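Local coordinates for peptide chain release factor RF2 (Thermus thermophilus, PDB 2IHR), which directs the termination of translation at UGA and UAA stop codons, using a GGQ motif to promote peptide release on the ribosome, at residues E134-L137 with R138-T141; E213-E216 with E217-V220. All coordinates share one frame; numbering follows the deposited sequence.

Contact 1 of 2, residues E134-L137 with R138-T141; sequences EMLL and RMYT
Glu-134 and Arg-138, one helical turn apart on helix 127-145, join in a salt bridge, Glu-134 OE2 lying 2.8 Å from Arg-138 NH1. As a hydrogen bond this is weak, for the N-H points well off the oxygen (117°) and the carboxylate and guanidinium planes stand 67° apart. The glutamate chain is extended, whereas the arginine bends at chi2 and chi3, folding its guanidinium back so that Glu-134 CG lies over one of its faces, toward the rim. Glu-134 also touches Ile-164 of strand 164-172.

The backbone bonding is the regular i to i+4 pattern, for example Tyr-140 N to Leu-136 O at 2.8 Å. Thr-141 doubles its own backbone bond to Leu-137 O with a side-chain bond: with OG1 placed beside its own backbone N (chi1 -73°), the hydroxyl donates to Leu-137 O at 2.8 Å. Thr-141 N and OG1 thus grip the same carbonyl oxygen, from opposite faces of its plane. Leu-137 CD2 lies against the hydroxyl, 3.5 Å from Thr-141 OG1.

The apolar contacts lie on another side of the helix. Leu-136 and Met-139 run side by side, with CD2 of Leu-136 and CE of Met-139 3.8 Å apart. That methyl also sits over one face of the Tyr-140 ring, displaced toward its rim, while Leu-136 CB approaches Tyr-140 CE2 at 4.2 Å. His-187, Ala-206 and Val-208 on neighbouring strands extend this packing, and Tyr-140 OH is hydrogen-bonded to Glu-183.

The chemistry is that of an amphipathic helix: Leu-136, Met-139 and Tyr-140 are buried against the large mixed sheet and adjoining loops, and the loosely aligned ion pair sits at the border of that packing, with Arg-138 as its exposed member.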
loop_
_atom_site.group_PDB
_atom_site.type_symbol
_atom_site.label_atom_id
_atom_site.label_comp_id
_atom_site.label_asym_id
_atom_site.label_seq_id
_atom_site.Cartn_x
_atom_site.Cartn_y
_atom_site.Cartn_z
ATOM N N GLU A 134 -2.855 7.167 -17.189
ATOM C CA GLU A 134 -4.238 6.756 -17.119
ATOM C C GLU A 134 -4.295 5.214 -17.059
ATOM O O GLU A 134 -5.180 4.622 -16.423
ATOM C CB GLU A 134 -4.966 7.283 -18.342
ATOM C CG GLU A 134 -6.464 7.072 -18.302
ATOM C CD GLU A 134 -7.119 7.685 -19.502
ATOM O OE1 GLU A 134 -6.613 8.734 -19.936
ATOM O OE2 GLU A 134 -8.123 7.137 -20.003
ATOM N N MET A 135 -3.322 4.577 -17.711
ATOM C CA MET A 135 -3.247 3.139 -17.742
ATOM C C MET A 135 -2.978 2.554 -16.385
ATOM O O MET A 135 -3.616 1.565 -15.962
ATOM C CB MET A 135 -2.181 2.685 -18.739
ATOM C CG MET A 135 -2.549 2.980 -20.235
ATOM S SD MET A 135 -1.490 1.981 -21.309
ATOM C CE MET A 135 -0.609 3.255 -22.172
ATOM N N LEU A 136 -2.020 3.155 -15.697
ATOM C CA LEU A 136 -1.681 2.721 -14.363
ATOM C C LEU A 136 -2.919 2.953 -13.462
ATOM O O LEU A 136 -3.218 2.108 -12.611
ATOM C CB LEU A 136 -0.462 3.525 -13.872
ATOM C CG LEU A 136 0.923 3.225 -14.495
ATOM C CD1 LEU A 136 1.877 4.424 -14.294
ATOM C CD2 LEU A 136 1.519 1.958 -13.856
ATOM N N LEU A 137 -3.621 4.088 -13.656
ATOM C CA LEU A 137 -4.826 4.445 -12.879
ATOM C C LEU A 137 -5.894 3.362 -13.033
ATOM O O LEU A 137 -6.537 2.967 -12.079
ATOM C CB LEU A 137 -5.448 5.769 -13.373
ATOM C CG LEU A 137 -6.283 6.704 -12.426
ATOM C CD1 LEU A 137 -7.425 7.328 -13.204
ATOM C CD2 LEU A 137 -6.807 5.990 -11.224
ATOM N N ARG A 138 -6.091 2.918 -14.265
ATOM C CA ARG A 138 -7.041 1.872 -14.582
ATOM C C ARG A 138 -6.526 0.565 -13.914
ATOM O O ARG A 138 -7.304 -0.253 -13.353
ATOM C CB ARG A 138 -7.075 1.739 -16.093
ATOM C CG ARG A 138 -8.416 1.392 -16.709
ATOM C CD ARG A 138 -8.904 2.557 -17.553
ATOM N NE ARG A 138 -7.982 2.824 -18.646
ATOM C CZ ARG A 138 -8.147 3.771 -19.563
ATOM N NH1 ARG A 138 -9.215 4.568 -19.534
ATOM N NH2 ARG A 138 -7.231 3.915 -20.511
ATOM N N MET A 139 -5.207 0.368 -13.951
ATOM C CA MET A 139 -4.664 -0.822 -13.359
ATOM C C MET A 139 -4.972 -0.864 -11.891
ATOM O O MET A 139 -5.514 -1.850 -11.394
ATOM C CB MET A 139 -3.176 -0.887 -13.572
ATOM C CG MET A 139 -2.474 -2.100 -12.989
ATOM S SD MET A 139 -0.701 -2.100 -13.375
ATOM C CE MET A 139 -0.195 -1.053 -12.245
ATOM N N TYR A 140 -4.635 0.194 -11.175
ATOM C CA TYR A 140 -4.899 0.218 -9.736
ATOM C C TYR A 140 -6.400 0.268 -9.417
ATOM O O TYR A 140 -6.850 -0.209 -8.389
ATOM C CB TYR A 140 -4.166 1.414 -9.112
ATOM C CG TYR A 140 -2.671 1.261 -9.159
ATOM C CD1 TYR A 140 -2.064 0.169 -8.584
ATOM C CD2 TYR A 140 -1.867 2.168 -9.848
ATOM C CE1 TYR A 140 -0.716 -0.049 -8.699
ATOM C CE2 TYR A 140 -0.487 1.967 -9.954
ATOM C CZ TYR A 140 0.077 0.848 -9.387
ATOM O OH TYR A 140 1.426 0.566 -9.555
ATOM N N THR A 141 -7.189 0.843 -10.307
ATOM C CA THR A 141 -8.609 0.914 -10.044
ATOM C C THR A 141 -9.153 -0.493 -10.210
ATOM O O THR A 141 -9.923 -0.952 -9.392
ATOM C CB THR A 141 -9.296 1.893 -11.003
ATOM O OG1 THR A 141 -8.944 3.229 -10.634
ATOM C CG2 THR A 141 -10.771 1.791 -10.891
#

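Contact 2 of 2, residues E213-E216 with E217-V220; sequences EVDE and EVEV
Asp-215 turns its two carboxylate oxygens to different partners: OD1 forms a salt bridge with Lys-114, while OD2 comes to 4.0 Å from CG2 of Val-218. The aspartate and valine side chains lie alongside each other and point the same way, so that a methyl of Val-218 flanks the carboxylate that Lys-114 holds.

The chain turns over 216-219, with Glu-217 and Val-218 at the corners; Glu-216, at its start, has a positive phi (49°). The 2.4 Å approach of Glu-217 N to Asp-215 O is improbably short, between atoms whose places are unsure, and is doubtful.

Acidic groups gather at the start of the turn. Glu-216 and Glu-217 cross obliquely, their carboxylate planes only 23° apart, with Glu-216 OE2 and Glu-217 OE1 4.3 Å from each other. Such a pair of like charges would be expected to repel, although the placement of the Glu-217 carboxylate is itself uncertain.

Glu-219, at the end of the turn, directs its side chain back toward Glu-216. Its chain is extended (chi2 178°), leaving CB with CG beside the backbone N. Its fit against Glu-216 and against Val-214 CG2 is modelled too tightly for the closest approaches to be trusted. Both Val-214 and Glu-219 rest on helix 268-294, Val-214 on Tyr-284 and Glu-219 on Lys-280 and Ala-281.

No regular helix or strand organises this connection, which leads from strand 201-213 on toward strand 227-232. With Lys-114 pairing with Asp-215 and Lys-280 donating to the carbonyl Val-220 O, nearby basic side chains would partly offset the negative charge gathered here, on a turn whose own internal bonding remains uncertain.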
loop_
_atom_site.group_PDB
_atom_site.type_symbol
_atom_site.label_atom_id
_atom_site.label_comp_id
_atom_site.label_asym_id
_atom_site.label_seq_id
_atom_site.Cartn_x
_atom_site.Cartn_y
_atom_site.Cartn_z
ATOM N N GLU A 213 -3.546 6.761 4.882
ATOM C CA GLU A 213 -4.559 7.645 5.483
ATOM C C GLU A 213 -4.732 7.149 6.923
ATOM O O GLU A 213 -5.471 6.188 7.208
ATOM C CB GLU A 213 -5.922 7.572 4.796
ATOM C CG GLU A 213 -7.073 7.671 5.816
ATOM C CD GLU A 213 -8.435 7.891 5.193
ATOM O OE1 GLU A 213 -9.223 6.908 5.059
ATOM O OE2 GLU A 213 -8.707 9.068 4.844
ATOM N N VAL A 214 -4.024 7.822 7.817
ATOM C CA VAL A 214 -3.996 7.545 9.245
ATOM C C VAL A 214 -5.253 7.954 10.036
ATOM O O VAL A 214 -6.290 8.342 9.461
ATOM C CB VAL A 214 -2.800 8.242 9.839
ATOM C CG1 VAL A 214 -1.509 7.759 9.153
ATOM C CG2 VAL A 214 -2.957 9.707 9.617
ATOM N N ASP A 215 -5.131 7.935 11.357
ATOM C CA ASP A 215 -6.278 8.188 12.210
ATOM C C ASP A 215 -6.636 9.555 12.769
ATOM O O ASP A 215 -7.317 9.630 13.790
ATOM C CB ASP A 215 -6.261 7.158 13.344
ATOM C CG ASP A 215 -4.900 6.483 13.510
ATOM O OD1 ASP A 215 -4.011 6.588 12.626
ATOM O OD2 ASP A 215 -4.717 5.809 14.536
ATOM N N GLU A 216 -6.202 10.617 12.099
ATOM C CA GLU A 216 -6.517 11.999 12.475
ATOM C C GLU A 216 -6.321 12.429 13.921
ATOM O O GLU A 216 -6.332 13.626 14.217
ATOM C CB GLU A 216 -7.959 12.329 12.028
ATOM C CG GLU A 216 -9.085 11.601 12.748
ATOM C CD GLU A 216 -10.454 11.928 12.183
ATOM O OE1 GLU A 216 -11.114 11.028 11.606
ATOM O OE2 GLU A 216 -10.866 13.096 12.313
ATOM N N GLU A 217 -6.206 11.445 14.807
ATOM C CA GLU A 217 -5.992 11.676 16.225
ATOM C C GLU A 217 -4.491 11.805 16.321
ATOM O O GLU A 217 -3.956 12.626 17.091
ATOM C CB GLU A 217 -6.432 10.476 17.076
ATOM C CG GLU A 217 -7.911 10.440 17.395
ATOM C CD GLU A 217 -8.758 9.948 16.227
ATOM O OE1 GLU A 217 -9.515 10.746 15.630
ATOM O OE2 GLU A 217 -8.663 8.748 15.906
ATOM N N VAL A 218 -3.809 10.986 15.532
ATOM C CA VAL A 218 -2.360 10.988 15.516
ATOM C C VAL A 218 -1.839 12.067 14.579
ATOM O O VAL A 218 -0.632 12.302 14.486
ATOM C CB VAL A 218 -1.848 9.618 15.088
ATOM C CG1 VAL A 218 -0.333 9.630 14.991
ATOM C CG2 VAL A 218 -2.313 8.570 16.107
ATOM N N GLU A 219 -2.777 12.726 13.899
ATOM C CA GLU A 219 -2.467 13.798 12.951
ATOM C C GLU A 219 -2.569 15.155 13.633
ATOM O O GLU A 219 -3.370 15.332 14.559
ATOM C CB GLU A 219 -3.443 13.780 11.763
ATOM C CG GLU A 219 -3.256 12.629 10.799
ATOM C CD GLU A 219 -4.282 12.621 9.672
ATOM O OE1 GLU A 219 -5.495 12.591 9.966
ATOM O OE2 GLU A 219 -3.876 12.635 8.487
ATOM N N VAL A 220 -1.763 16.110 13.167
ATOM C CA VAL A 220 -1.776 17.461 13.715
ATOM C C VAL A 220 -3.156 18.087 13.573
ATOM O O VAL A 220 -4.093 17.470 13.042
ATOM C CB VAL A 220 -0.764 18.395 13.008
ATOM C CG1 VAL A 220 0.576 18.330 13.704
ATOM C CG2 VAL A 220 -0.628 18.011 11.547
#

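Contact 1 comes first along the chain, within helix 127-145, and contact 2 follows in the loop between strands 201-213 and 227-232. Their centres are 27 Å apart and their nearest atoms about 15 Å, so they do not touch. Strand 201-213 is the element between them: its middle packs beneath the helix at 134-141, and its end runs directly into 213-220. Contact 1 therefore belongs to the helical layer on the eight-stranded mixed sheet, whereas contact 2 marks the way out of that sheet, beside helix 268-294, toward the three-stranded antiparallel sheet of the part that bears the GGQ motif.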